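Long-range contacts in Tetur07g02040 (Tetranychus urticae, PDB 6BDJ), which probably cleaves aromatic diols between their hydroxyls with molecular oxygen at a ferric iron, as expected of an intradiol ring-cleavage dioxygenase: residues A[142-147]-A[191-196]; A[158-163]-A[224-229]. All blocks are in the same frame, centred on the assembly; numbering follows the deposited sequence.

Contact 1. Residues A[142-147]-A[191-196]; sequences PGRTPH and EEDGEF. With FE (Fe (III) ion), chain C.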
# COMPACT_ATOMS: atom_id res chain seq x y z
N PRO A 142 -9.59 5.15 12.16
CA PRO A 142 -11.01 5.09 12.39
C PRO A 142 -11.66 5.69 11.16
O PRO A 142 -11.18 6.72 10.64
CB PRO A 142 -11.20 6.01 13.62
CG PRO A 142 -10.05 6.98 13.55
CD PRO A 142 -9.07 6.49 12.56
N GLY A 143 -12.69 5.04 10.64
CA GLY A 143 -13.31 5.53 9.40
C GLY A 143 -12.60 5.03 8.15
O GLY A 143 -12.82 5.56 7.06
N ARG A 144 -11.73 4.03 8.31
CA ARG A 144 -11.05 3.38 7.20
C ARG A 144 -10.82 1.91 7.50
O ARG A 144 -10.56 1.50 8.63
CB ARG A 144 -9.68 4.03 6.94
CG ARG A 144 -9.72 5.42 6.32
CD ARG A 144 -10.43 5.46 4.96
NE ARG A 144 -10.19 4.30 4.10
CZ ARG A 144 -9.24 4.20 3.16
NH1 ARG A 144 -9.15 3.09 2.44
NH2 ARG A 144 -8.39 5.21 2.93
N THR A 145 -10.90 1.12 6.44
CA THR A 145 -10.61 -0.29 6.50
C THR A 145 -9.08 -0.46 6.33
O THR A 145 -8.41 0.43 5.77
CB THR A 145 -11.43 -1.03 5.43
OG1 THR A 145 -11.16 -2.44 5.46
CG2 THR A 145 -11.21 -0.43 4.01
N PRO A 146 -8.52 -1.59 6.80
CA PRO A 146 -7.05 -1.72 6.73
C PRO A 146 -6.58 -1.78 5.28
O PRO A 146 -7.22 -2.40 4.45
CB PRO A 146 -6.76 -3.05 7.43
CG PRO A 146 -7.95 -3.31 8.29
CD PRO A 146 -9.12 -2.69 7.58
N HIS A 147 -5.47 -1.12 5.00
CA HIS A 147 -4.93 -1.09 3.66
C HIS A 147 -3.50 -0.65 3.65
O HIS A 147 -3.00 -0.08 4.62
CB HIS A 147 -5.69 -0.08 2.84
CG HIS A 147 -5.66 1.29 3.41
ND1 HIS A 147 -6.50 1.68 4.43
CD2 HIS A 147 -4.87 2.35 3.14
CE1 HIS A 147 -6.27 2.95 4.73
NE2 HIS A 147 -5.24 3.36 4.01
N GLU A 191 -16.91 -2.80 3.03
CA GLU A 191 -18.14 -2.34 2.39
C GLU A 191 -18.69 -1.03 2.96
O GLU A 191 -19.56 -0.39 2.35
CB GLU A 191 -19.26 -3.40 2.54
CG GLU A 191 -19.05 -4.74 1.83
CD GLU A 191 -18.09 -5.69 2.54
OE1 GLU A 191 -17.79 -6.76 1.96
OE2 GLU A 191 -17.60 -5.36 3.65
N GLU A 192 -18.21 -0.64 4.14
CA GLU A 192 -18.54 0.66 4.73
C GLU A 192 -17.60 1.75 4.24
O GLU A 192 -17.93 2.94 4.37
CB GLU A 192 -18.43 0.60 6.24
CG GLU A 192 -19.27 -0.45 6.94
CD GLU A 192 -19.00 -0.48 8.45
OE1 GLU A 192 -18.38 0.48 9.02
OE2 GLU A 192 -19.39 -1.52 9.07
N ASP A 193 -16.43 1.33 3.72
CA ASP A 193 -15.39 2.24 3.29
C ASP A 193 -15.69 2.92 1.97
O ASP A 193 -15.93 2.25 0.94
CB ASP A 193 -14.07 1.48 3.18
CG ASP A 193 -12.88 2.41 3.00
OD1 ASP A 193 -12.46 3.06 3.98
OD2 ASP A 193 -12.37 2.47 1.87
N GLY A 194 -15.65 4.26 1.99
CA GLY A 194 -15.94 5.07 0.81
C GLY A 194 -15.02 4.70 -0.34
O GLY A 194 -15.49 4.40 -1.45
N GLU A 195 -13.72 4.66 -0.05
CA GLU A 195 -12.70 4.39 -1.05
C GLU A 195 -12.84 2.99 -1.66
O GLU A 195 -12.79 2.85 -2.87
CB GLU A 195 -11.28 4.60 -0.48
CG GLU A 195 -10.97 6.03 0.15
CD GLU A 195 -10.22 7.06 -0.83
OE1 GLU A 195 -9.34 7.84 -0.33
OE2 GLU A 195 -10.49 7.09 -2.09
N PHE A 196 -13.02 1.96 -0.83
CA PHE A 196 -13.12 0.58 -1.30
C PHE A 196 -14.33 0.47 -2.25
O PHE A 196 -14.24 -0.11 -3.34
CB PHE A 196 -13.33 -0.37 -0.10
CG PHE A 196 -13.43 -1.84 -0.47
CD1 PHE A 196 -14.65 -2.40 -0.84
CD2 PHE A 196 -12.30 -2.66 -0.47
CE1 PHE A 196 -14.73 -3.74 -1.20
CE2 PHE A 196 -12.37 -4.00 -0.80
CZ PHE A 196 -13.60 -4.54 -1.18
FE FE C . -4.16 5.51 4.55
O HOH W 1 -4.13 7.65 4.17
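R144 and D193 meet in a salt bridge that ties the iron-binding loop to the start of helix 194-198. The short leg is R144 NE to D193 OD1 at 2.6 Å, noticeably bent, taken on the syn lone pair, with the carboxylate oxygen tilted 24° out of the guanidinium plane. The second leg, R144 NH1 to D193 OD2, is weak at 3.3 Å, as suits two flat groups turned 33° from each other, NH1 also bonding to Q163. D193 CG stands anti to the backbone N (chi1 -169°), and from there the same carboxylate also caps the helix: F196 N donates to D193 OD2 over 2.8 Å, on the anti lone pair.

Packing closes round this bridge. T145 CG2 reaches the D193 carboxylate carbon CG at 3.4 Å, the two side chains crossing at about a right angle, while T145 OG1 bonds to N190. E195 lays its CG over the centre of one guanidinium face, 3.8 Å above the plane. At longer range, E195 OE1 lies 4.3 Å from R144 NH2, an attraction of charges without a directed bond.

Against the opposite face of the guanidinium lies the H147 ring, the two flat groups meeting face to face but offset, CE1 of H147 over the rim of the guanidinium and NH1 of R144 over the rim of the imidazole. H147 NE2 binds the ferric ion at 2.5 Å, and H147 ND1 donates almost straight to T145 O (2.6 Å), which fixes the rotation of the imidazole. Y96, H149 and a water also bind the iron.

R144 therefore sits in the second shell of the metal site, layered between a ligand histidine and E195, and D193 and E195 would probably offset the positive charge it brings beside the ferric ion.

Contact 2. Residues A[158-163]-A[224-229]; sequences VAHIGQ and LAINPL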
# COMPACT_ATOMS: atom_id res chain seq x y z
N VAL A 158 3.78 9.90 -12.87
CA VAL A 158 3.04 9.21 -11.85
C VAL A 158 2.01 8.39 -12.62
O VAL A 158 1.00 8.92 -13.06
CB VAL A 158 2.33 10.17 -10.88
CG1 VAL A 158 1.76 9.39 -9.70
CG2 VAL A 158 3.27 11.27 -10.40
N ALA A 159 2.29 7.10 -12.80
CA ALA A 159 1.51 6.26 -13.68
C ALA A 159 0.26 5.69 -13.04
O ALA A 159 -0.74 5.45 -13.74
CB ALA A 159 2.40 5.16 -14.23
N HIS A 160 0.31 5.46 -11.73
CA HIS A 160 -0.76 4.74 -11.04
C HIS A 160 -0.64 4.88 -9.54
O HIS A 160 0.44 4.74 -8.99
CB HIS A 160 -0.72 3.25 -11.41
CG HIS A 160 -1.98 2.51 -11.09
ND1 HIS A 160 -2.90 2.14 -12.05
CD2 HIS A 160 -2.47 2.05 -9.91
CE1 HIS A 160 -3.90 1.50 -11.48
NE2 HIS A 160 -3.66 1.42 -10.18
N ILE A 161 -1.75 5.17 -8.89
CA ILE A 161 -1.85 5.29 -7.45
C ILE A 161 -3.00 4.40 -7.02
O ILE A 161 -4.09 4.41 -7.63
CB ILE A 161 -2.17 6.73 -7.01
CG1 ILE A 161 -1.03 7.66 -7.35
CG2 ILE A 161 -2.48 6.78 -5.50
CD1 ILE A 161 -1.36 9.14 -7.21
N GLY A 162 -2.80 3.64 -5.97
CA GLY A 162 -3.84 2.76 -5.49
C GLY A 162 -3.70 2.38 -4.05
O GLY A 162 -2.95 3.02 -3.28
N GLN A 163 -4.51 1.40 -3.69
CA GLN A 163 -4.58 0.87 -2.35
C GLN A 163 -4.75 -0.63 -2.42
O GLN A 163 -5.49 -1.13 -3.25
CB GLN A 163 -5.72 1.50 -1.58
CG GLN A 163 -5.44 2.96 -1.23
CD GLN A 163 -6.49 3.61 -0.36
OE1 GLN A 163 -7.22 2.94 0.38
NE2 GLN A 163 -6.57 4.94 -0.44
N LEU A 224 -0.60 -6.60 -10.68
CA LEU A 224 -1.18 -5.35 -11.21
C LEU A 224 -0.90 -5.16 -12.70
O LEU A 224 0.19 -5.50 -13.20
CB LEU A 224 -0.66 -4.12 -10.43
CG LEU A 224 -0.98 -4.09 -8.93
CD1 LEU A 224 -0.14 -3.09 -8.15
CD2 LEU A 224 -2.47 -3.86 -8.68
N ALA A 225 -1.90 -4.62 -13.39
CA ALA A 225 -1.77 -4.15 -14.77
C ALA A 225 -1.98 -2.65 -14.75
O ALA A 225 -3.03 -2.17 -14.35
CB ALA A 225 -2.81 -4.81 -15.65
N ILE A 226 -0.97 -1.90 -15.17
CA ILE A 226 -1.04 -0.44 -15.18
C ILE A 226 -0.75 0.11 -16.59
O ILE A 226 -0.50 -0.64 -17.51
CB ILE A 226 -0.09 0.17 -14.13
CG1 ILE A 226 1.37 -0.21 -14.40
CG2 ILE A 226 -0.48 -0.26 -12.72
CD1 ILE A 226 2.29 0.89 -13.96
N ASN A 227 -0.83 1.42 -16.72
CA ASN A 227 -0.59 2.11 -17.95
C ASN A 227 0.54 3.10 -17.77
O ASN A 227 0.34 4.15 -17.17
CB ASN A 227 -1.88 2.85 -18.36
CG ASN A 227 -1.79 3.43 -19.76
OD1 ASN A 227 -0.76 3.34 -20.43
ND2 ASN A 227 -2.86 4.05 -20.19
N PRO A 228 1.76 2.78 -18.27
CA PRO A 228 2.92 3.67 -18.04
C PRO A 228 2.84 5.05 -18.71
O PRO A 228 3.60 5.95 -18.32
CB PRO A 228 4.11 2.88 -18.59
CG PRO A 228 3.55 1.83 -19.45
CD PRO A 228 2.16 1.54 -18.96
N LEU A 229 1.95 5.21 -19.70
CA LEU A 229 1.72 6.51 -20.33
C LEU A 229 0.72 7.34 -19.53
O LEU A 229 0.69 8.57 -19.67
CB LEU A 229 1.22 6.35 -21.77
O HOH W 2 -2.08 3.32 -14.72
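A single water joins A159, H160 and N227 across the contact, gripped by three polar groups. It donates to A159 O at 2.7 Å, accepts from N227 N at 3.0 Å and lies in the plane of the H160 ring, at its edge, 3.0 Å from ND1. No direct hydrogen bond runs between 158-163 and 224-229, so this water is their polar link.

The H160 ring also offers a face to I226. Its CG is anti to the backbone N (chi1 -163°), which swings the imidazole toward I226, and the methyl CG2 of I226 sits over one face in a CH-pi contact, 3.8 Å from the ring centroid. That methyl is set off toward the rim, with CG and ND1 of H160 as its nearest ring atoms. At the far end of the ring, NE2 is hydrogen-bonded to P38 O, so the imidazole is held at both nitrogens. An alanine in place of H160 would probably leave the I226 methyl without its aromatic cover, and the water and P38 O each short of a partner.

A159 packs by its methyl alone: CB lies 3.7 Å from N227 O, just past the strand's end, and 4.3 Å from I226 CD1 on its last residue.

A159 and H160 form a classic beta bulge facing I152 of the neighbouring strand 148-154. Strand 205-208 lies between strands 157-166 and 218-226 in the sheet order, so the contact joins non-adjacent strands, with L224 and A225 packing against strand 64-73 on the farther side.

How the contacts relate
Contact 2 lies on strand 157-166, while contact 1 only packs side chains against it. Contact 2 is buried, joining that strand to the end of strand 218-226 by a methyl-ring contact and one shared water. Contact 1 is only partly buried, at a loop and a helix start beside the iron, and it relies on charge: a salt bridge, a helix cap and a metal ligand. Their centres are about 21 Å apart, yet they touch at Q163, at the end of segment 158-163, whose OE1 is a probable hydrogen-bond partner of R144 NH1 at 2.8 Å. Through Q163, the strand of contact 2 reaches the second shell of the metal site.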